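Local coordinates for protein probable TonB-dependent siderophore receptor PiuA (Acinetobacter baumannii, PDB 5FP1) that probably carries out the first step of iron uptake, binding ferric siderophores at the outer membrane as a TonB-dependent receptor, at residues A[159-164]-A[183-188]; A[196-201]-A[226-231]. All blocks are in the same frame, centred on the assembly; numbering follows the deposited sequence. Where two conformers were deposited one is given.

Contact 1 (A[159-164]-A[183-188])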
loop_
_atom_site.group_PDB
_atom_site.type_symbol
_atom_site.label_atom_id
_atom_site.label_comp_id
_atom_site.label_asym_id
_atom_site.label_seq_id
_atom_site.Cartn_x
_atom_site.Cartn_y
_atom_site.Cartn_z
ATOM N N ASP A 159 13.394 7.494 21.015
ATOM C CA ASP A 159 14.053 6.384 20.296
ATOM C C ASP A 159 14.772 6.858 19.045
ATOM O O ASP A 159 14.696 6.240 17.975
ATOM C CB ASP A 159 13.053 5.257 20.015
ATOM C CG ASP A 159 12.717 4.462 21.273
ATOM O OD1 ASP A 159 13.659 4.175 22.045
ATOM O OD2 ASP A 159 11.530 4.138 21.530
ATOM N N ASN A 160 15.501 7.965 19.214
ATOM C CA ASN A 160 16.446 8.486 18.231
ATOM C C ASN A 160 15.807 8.816 16.885
ATOM O O ASN A 160 16.391 8.597 15.842
ATOM C CB ASN A 160 17.623 7.531 18.053
ATOM C CG ASN A 160 18.516 7.504 19.288
ATOM O OD1 ASN A 160 18.839 8.550 19.847
ATOM N ND2 ASN A 160 18.880 6.315 19.742
ATOM N N TYR A 161 14.619 9.380 16.949
ATOM C CA TYR A 161 13.958 9.967 15.777
ATOM C C TYR A 161 14.522 11.349 15.485
ATOM O O TYR A 161 14.579 12.204 16.373
ATOM C CB TYR A 161 12.483 10.046 16.103
ATOM C CG TYR A 161 11.545 10.617 15.070
ATOM C CD1 TYR A 161 11.549 11.979 14.765
ATOM C CD2 TYR A 161 10.585 9.817 14.458
ATOM C CE1 TYR A 161 10.650 12.509 13.870
ATOM C CE2 TYR A 161 9.678 10.341 13.558
ATOM C CZ TYR A 161 9.703 11.691 13.275
ATOM O OH TYR A 161 8.802 12.230 12.393
ATOM N N GLN A 162 14.963 11.560 14.249
ATOM C CA GLN A 162 15.290 12.905 13.754
ATOM C C GLN A 162 14.845 13.019 12.328
ATOM O O GLN A 162 15.132 12.135 11.526
ATOM C CB GLN A 162 16.807 13.162 13.815
ATOM C CG GLN A 162 17.400 12.984 15.205
ATOM C CD GLN A 162 18.914 12.838 15.161
ATOM O OE1 GLN A 162 19.582 13.486 14.365
ATOM N NE2 GLN A 162 19.456 11.973 16.008
ATOM N N ARG A 163 14.166 14.108 11.995
ATOM C CA ARG A 163 13.644 14.286 10.648
ATOM C C ARG A 163 13.688 15.750 10.251
ATOM O O ARG A 163 13.252 16.613 11.014
ATOM C CB ARG A 163 12.190 13.798 10.593
ATOM C CG ARG A 163 11.575 13.815 9.203
ATOM C CD ARG A 163 10.135 13.361 9.276
ATOM N NE ARG A 163 9.443 13.383 7.987
ATOM C CZ ARG A 163 9.476 12.404 7.080
ATOM N NH1 ARG A 163 10.215 11.321 7.274
ATOM N NH2 ARG A 163 8.786 12.519 5.957
ATOM N N ILE A 164 14.216 16.026 9.077
ATOM C CA ILE A 164 14.191 17.380 8.534
ATOM C C ILE A 164 13.601 17.303 7.152
ATOM O O ILE A 164 13.999 16.456 6.348
ATOM C CB ILE A 164 15.627 17.961 8.442
ATOM C CG1 ILE A 164 16.220 18.124 9.838
ATOM C CG2 ILE A 164 15.621 19.312 7.729
ATOM C CD1 ILE A 164 17.724 18.297 9.855
ATOM N N LEU A 183 14.537 15.611 2.035
ATOM C CA LEU A 183 14.239 14.823 3.220
ATOM C C LEU A 183 15.525 14.220 3.749
ATOM O O LEU A 183 16.312 13.658 2.988
ATOM C CB LEU A 183 13.253 13.678 2.901
ATOM C CG LEU A 183 13.088 12.614 4.005
ATOM C CD1 LEU A 183 12.268 13.150 5.157
ATOM C CD2 LEU A 183 12.471 11.322 3.452
ATOM N N GLY A 184 15.668 14.308 5.065
ATOM C CA GLY A 184 16.616 13.518 5.831
ATOM C C GLY A 184 15.915 12.934 7.030
ATOM O O GLY A 184 15.270 13.645 7.782
ATOM N N HIS A 185 16.025 11.620 7.226
ATOM C CA HIS A 185 15.240 10.975 8.269
ATOM C C HIS A 185 15.947 9.790 8.890
ATOM O O HIS A 185 16.562 9.004 8.190
ATOM C CB HIS A 185 13.915 10.477 7.710
ATOM C CG HIS A 185 13.095 9.720 8.703
ATOM N ND1 HIS A 185 12.049 10.285 9.386
ATOM C CD2 HIS A 185 13.191 8.444 9.153
ATOM C CE1 HIS A 185 11.548 9.402 10.235
ATOM N NE2 HIS A 185 12.212 8.272 10.098
ATOM N N GLN A 186 15.827 9.662 10.205
ATOM C CA GLN A 186 16.239 8.428 10.906
ATOM C C GLN A 186 15.354 8.202 12.090
ATOM O O GLN A 186 14.879 9.164 12.730
ATOM C CB GLN A 186 17.697 8.470 11.366
ATOM C CG GLN A 186 17.989 9.526 12.420
ATOM C CD GLN A 186 19.381 9.385 13.039
ATOM O OE1 GLN A 186 19.529 9.372 14.259
ATOM N NE2 GLN A 186 20.387 9.279 12.206
ATOM N N ASN A 187 15.113 6.928 12.394
ATOM C CA ASN A 187 14.466 6.553 13.637
ATOM C C ASN A 187 14.734 5.095 13.954
ATOM O O ASN A 187 14.929 4.272 13.045
ATOM C CB ASN A 187 12.945 6.822 13.602
ATOM C CG ASN A 187 12.167 5.799 12.773
ATOM O OD1 ASN A 187 12.141 5.878 11.545
ATOM N ND2 ASN A 187 11.499 4.870 13.446
ATOM N N GLU A 188 14.741 4.779 15.240
ATOM C CA GLU A 188 14.669 3.401 15.701
ATOM C C GLU A 188 13.208 3.070 15.869
ATOM O O GLU A 188 12.414 3.943 16.197
ATOM C CB GLU A 188 15.369 3.232 17.045
ATOM C CG GLU A 188 16.848 3.502 16.976
ATOM C CD GLU A 188 17.483 3.496 18.359
ATOM O OE1 GLU A 188 16.820 3.087 19.349
ATOM O OE2 GLU A 188 18.651 3.897 18.429
HETATM O O HOH W 1 16.258 4.101 21.867
#
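Strands 161-171 and 177-188 form an antiparallel hairpin of the TonB-dependent receptor barrel, here paired from Q162-Q186 to I164-G184. Two reciprocal backbone pairs hold it, Q162 with Q186 (Q162 N to Q186 O 2.8 Å) and I164 with G184, and R163-H185 between them is non-hydrogen-bonded. On the face of R163 and H185, an edge of the H185 ring meets the face of Y161, centroids 5.3 Å apart and planes at 80°. H185 NE2 donates in its ring plane to N187 OD1 (2.8 Å), which fixes the imidazole's rotation. The R163 chain is extended from CG to NE, and L183 CD1 lies 3.3 Å above the guanidinium plane, over its centre; R163 NH1 forms a salt bridge with E110. At the open end, E188 N donates to D159 O (3.1 Å), while N160 ND2 donates to E188 OE2 from above the carboxylate plane (2.8 Å). D159 OD1 and E188 OE1 lie 4.3 Å apart, and one water donates to both; D159 OD2 accepts from G191 N. The water, N160 ND2 and G191 N probably offset the repulsion between the two carboxylates, letting like charges sit together at the open end of the hairpin.

Contact 2 (A[196-201]-A[226-231])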
loop_
_atom_site.group_PDB
_atom_site.type_symbol
_atom_site.label_atom_id
_atom_site.label_comp_id
_atom_site.label_asym_id
_atom_site.label_seq_id
_atom_site.Cartn_x
_atom_site.Cartn_y
_atom_site.Cartn_z
ATOM N N ALA A 196 15.036 -2.734 15.135
ATOM C CA ALA A 196 15.009 -2.236 13.779
ATOM C C ALA A 196 15.389 -0.749 13.768
ATOM O O ALA A 196 15.069 -0.009 14.708
ATOM C CB ALA A 196 13.628 -2.445 13.160
ATOM N N GLU A 197 16.021 -0.310 12.689
ATOM C CA GLU A 197 16.493 1.082 12.554
ATOM C C GLU A 197 16.262 1.531 11.130
ATOM O O GLU A 197 16.473 0.753 10.200
ATOM C CB GLU A 197 18.004 1.195 12.797
ATOM C CG GLU A 197 18.487 0.810 14.173
ATOM C CD GLU A 197 20.011 0.778 14.234
ATOM O OE1 GLU A 197 20.658 1.501 13.461
ATOM O OE2 GLU A 197 20.553 0.003 15.021
ATOM N N TYR A 198 15.867 2.783 10.958
ATOM C CA TYR A 198 15.548 3.311 9.639
ATOM C C TYR A 198 16.370 4.548 9.357
ATOM O O TYR A 198 16.504 5.415 10.224
ATOM C CB TYR A 198 14.045 3.648 9.575
ATOM C CG TYR A 198 13.246 2.414 9.778
ATOM C CD1 TYR A 198 13.054 1.522 8.720
ATOM C CD2 TYR A 198 12.744 2.076 11.025
ATOM C CE1 TYR A 198 12.370 0.337 8.889
ATOM C CE2 TYR A 198 12.054 0.887 11.208
ATOM C CZ TYR A 198 11.889 0.021 10.137
ATOM O OH TYR A 198 11.218 -1.159 10.285
ATOM N N LYS A 199 16.922 4.635 8.155
ATOM C CA LYS A 199 17.633 5.849 7.723
ATOM C C LYS A 199 17.326 6.083 6.267
ATOM O O LYS A 199 17.425 5.165 5.450
ATOM C CB LYS A 199 19.153 5.713 7.907
ATOM C CG LYS A 199 19.594 5.391 9.334
ATOM C CD LYS A 199 21.103 5.271 9.455
ATOM C CE LYS A 199 21.504 5.042 10.908
ATOM N NZ LYS A 199 20.756 3.888 11.500
ATOM N N ARG A 200 16.950 7.303 5.926
ATOM C CA ARG A 200 16.695 7.590 4.539
ATOM C C ARG A 200 16.869 9.059 4.161
ATOM O O ARG A 200 16.754 9.951 5.000
ATOM C CB ARG A 200 15.300 7.078 4.142
ATOM C CG ARG A 200 14.145 7.601 4.916
ATOM C CD ARG A 200 12.860 6.798 4.665
ATOM N NE ARG A 200 11.769 7.270 5.516
ATOM C CZ ARG A 200 11.373 6.674 6.629
ATOM N NH1 ARG A 200 11.993 5.583 7.078
ATOM N NH2 ARG A 200 10.392 7.200 7.343
ATOM N N VAL A 201 17.128 9.272 2.881
ATOM C CA VAL A 201 17.281 10.598 2.296
ATOM C C VAL A 201 16.534 10.624 0.970
ATOM O O VAL A 201 16.490 9.619 0.236
ATOM C CB VAL A 201 18.784 10.904 2.097
ATOM C CG1 VAL A 201 19.002 12.115 1.198
ATOM C CG2 VAL A 201 19.452 11.089 3.455
ATOM N N THR A 226 17.250 4.339 1.070
ATOM C CA THR A 226 17.171 3.910 2.468
ATOM C C THR A 226 18.332 3.012 2.844
ATOM O O THR A 226 18.950 2.365 1.987
ATOM C CB THR A 226 15.887 3.092 2.767
ATOM O OG1 THR A 226 16.046 1.775 2.213
ATOM C CG2 THR A 226 14.667 3.731 2.175
ATOM N N ASP A 227 18.587 2.927 4.151
ATOM C CA ASP A 227 19.668 2.103 4.695
ATOM C C ASP A 227 19.211 1.672 6.083
ATOM O O ASP A 227 19.370 2.418 7.060
ATOM C CB ASP A 227 20.961 2.947 4.773
ATOM C CG ASP A 227 22.189 2.143 5.228
ATOM O OD1 ASP A 227 22.175 0.904 5.241
ATOM O OD2 ASP A 227 23.202 2.777 5.563
ATOM N N ASP A 228 18.597 0.497 6.168
ATOM C CA ASP A 228 17.883 0.097 7.347
ATOM C C ASP A 228 18.467 -1.166 7.977
ATOM O O ASP A 228 19.126 -1.966 7.293
ATOM C CB ASP A 228 16.432 -0.257 7.011
ATOM C CG ASP A 228 15.639 0.882 6.410
ATOM O OD1 ASP A 228 15.997 2.084 6.555
ATOM O OD2 ASP A 228 14.578 0.538 5.834
ATOM N N LYS A 229 18.156 -1.359 9.251
ATOM C CA LYS A 229 18.265 -2.669 9.887
ATOM C C LYS A 229 16.794 -3.148 9.986
ATOM O O LYS A 229 16.025 -2.580 10.721
ATOM C CB LYS A 229 18.916 -2.574 11.270
ATOM C CG LYS A 229 20.392 -2.173 11.266
ATOM C CD LYS A 229 21.173 -3.196 10.446
ATOM C CE LYS A 229 22.695 -3.034 10.482
ATOM N NZ LYS A 229 23.295 -4.152 9.688
ATOM N N PRO A 230 16.407 -4.163 9.198
ATOM C CA PRO A 230 14.979 -4.443 9.005
ATOM C C PRO A 230 14.337 -5.170 10.177
ATOM O O PRO A 230 14.992 -5.916 10.914
ATOM C CB PRO A 230 14.967 -5.340 7.751
ATOM C CG PRO A 230 16.286 -6.042 7.793
ATOM C CD PRO A 230 17.254 -5.011 8.335
ATOM N N ASP A 231 13.049 -4.961 10.345
ATOM C CA ASP A 231 12.315 -5.616 11.390
ATOM C C ASP A 231 12.211 -7.105 11.170
ATOM O O ASP A 231 12.375 -7.621 10.047
ATOM C CB ASP A 231 10.916 -5.002 11.518
ATOM C CG ASP A 231 10.320 -5.181 12.924
ATOM O OD1 ASP A 231 10.985 -5.764 13.814
ATOM O OD2 ASP A 231 9.177 -4.742 13.106
HETATM O O HOH W 2 11.878 -3.174 8.455
HETATM O O HOH W 3 20.129 1.740 9.557
HETATM O O HOH W 4 13.976 3.894 5.848
#
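E197 pairs with K229 and R200 with T226 where barrel strand 197-209 runs antiparallel to the chain leaving strand 215-226, so 226-231 prolongs the barrel hairpin in a less regular form. Among backbone bonds, E197 and K229 make a reciprocal pair (E197 N to K229 O 3.0 Å), and D227 N donates to K199 O (2.8 Å). Between these, a side chain supplies an acceptor: in D228, CG lies beside the backbone N (chi1 -60°), and K199 N meets D228 OD1 nearly along its C-O axis at 3.2 Å. Van der Waals packing is modest. The other carboxylate oxygen, D228 OD2, lies near the plane of the Y198 ring, 3.4 Å from Y198 CD1 at its edge; A196 CB rests against K229 O and D231 N; and the carbon pairs are R200 CB with T226 CG2 and E197 CB with K229 CB. The salt bridges lie along the strand or lead out of the contact: K199 NZ forms one to E197 OE1, its hydrogen bond weak, while E197 OE2 is paired with K260 and R200 NE with E110. Water supplies further bridges. One joins K199 NZ to D227 O. Another accepts from R200 NH1 and donates to D228 OD1, which thus has two donors, this water and K199 N. A third lies 2.8 Å from Y198 OH and accepts from D231 N at 2.9 Å.

Contacts 1 and 2 are consecutive parts of one barrel wall, their centres about 10 Å apart. Strand 177-188 closes contact 1 on one edge and pairs along the other with strand 197-209 of contact 2: N187 O lies 2.7 Å from Y198 N, and H185 O 2.9 Å from R200 N, both probable hydrogen bonds. On the face of H185 and R200 the two contacts share E110, the salt-bridge partner of both R163 and R200, and both arginines touch T58. E110 and T58 belong to the plug domain, so this part of the barrel wall faces the plug. The two arginines also touch each other, and their charges are probably balanced in part by that one glutamate.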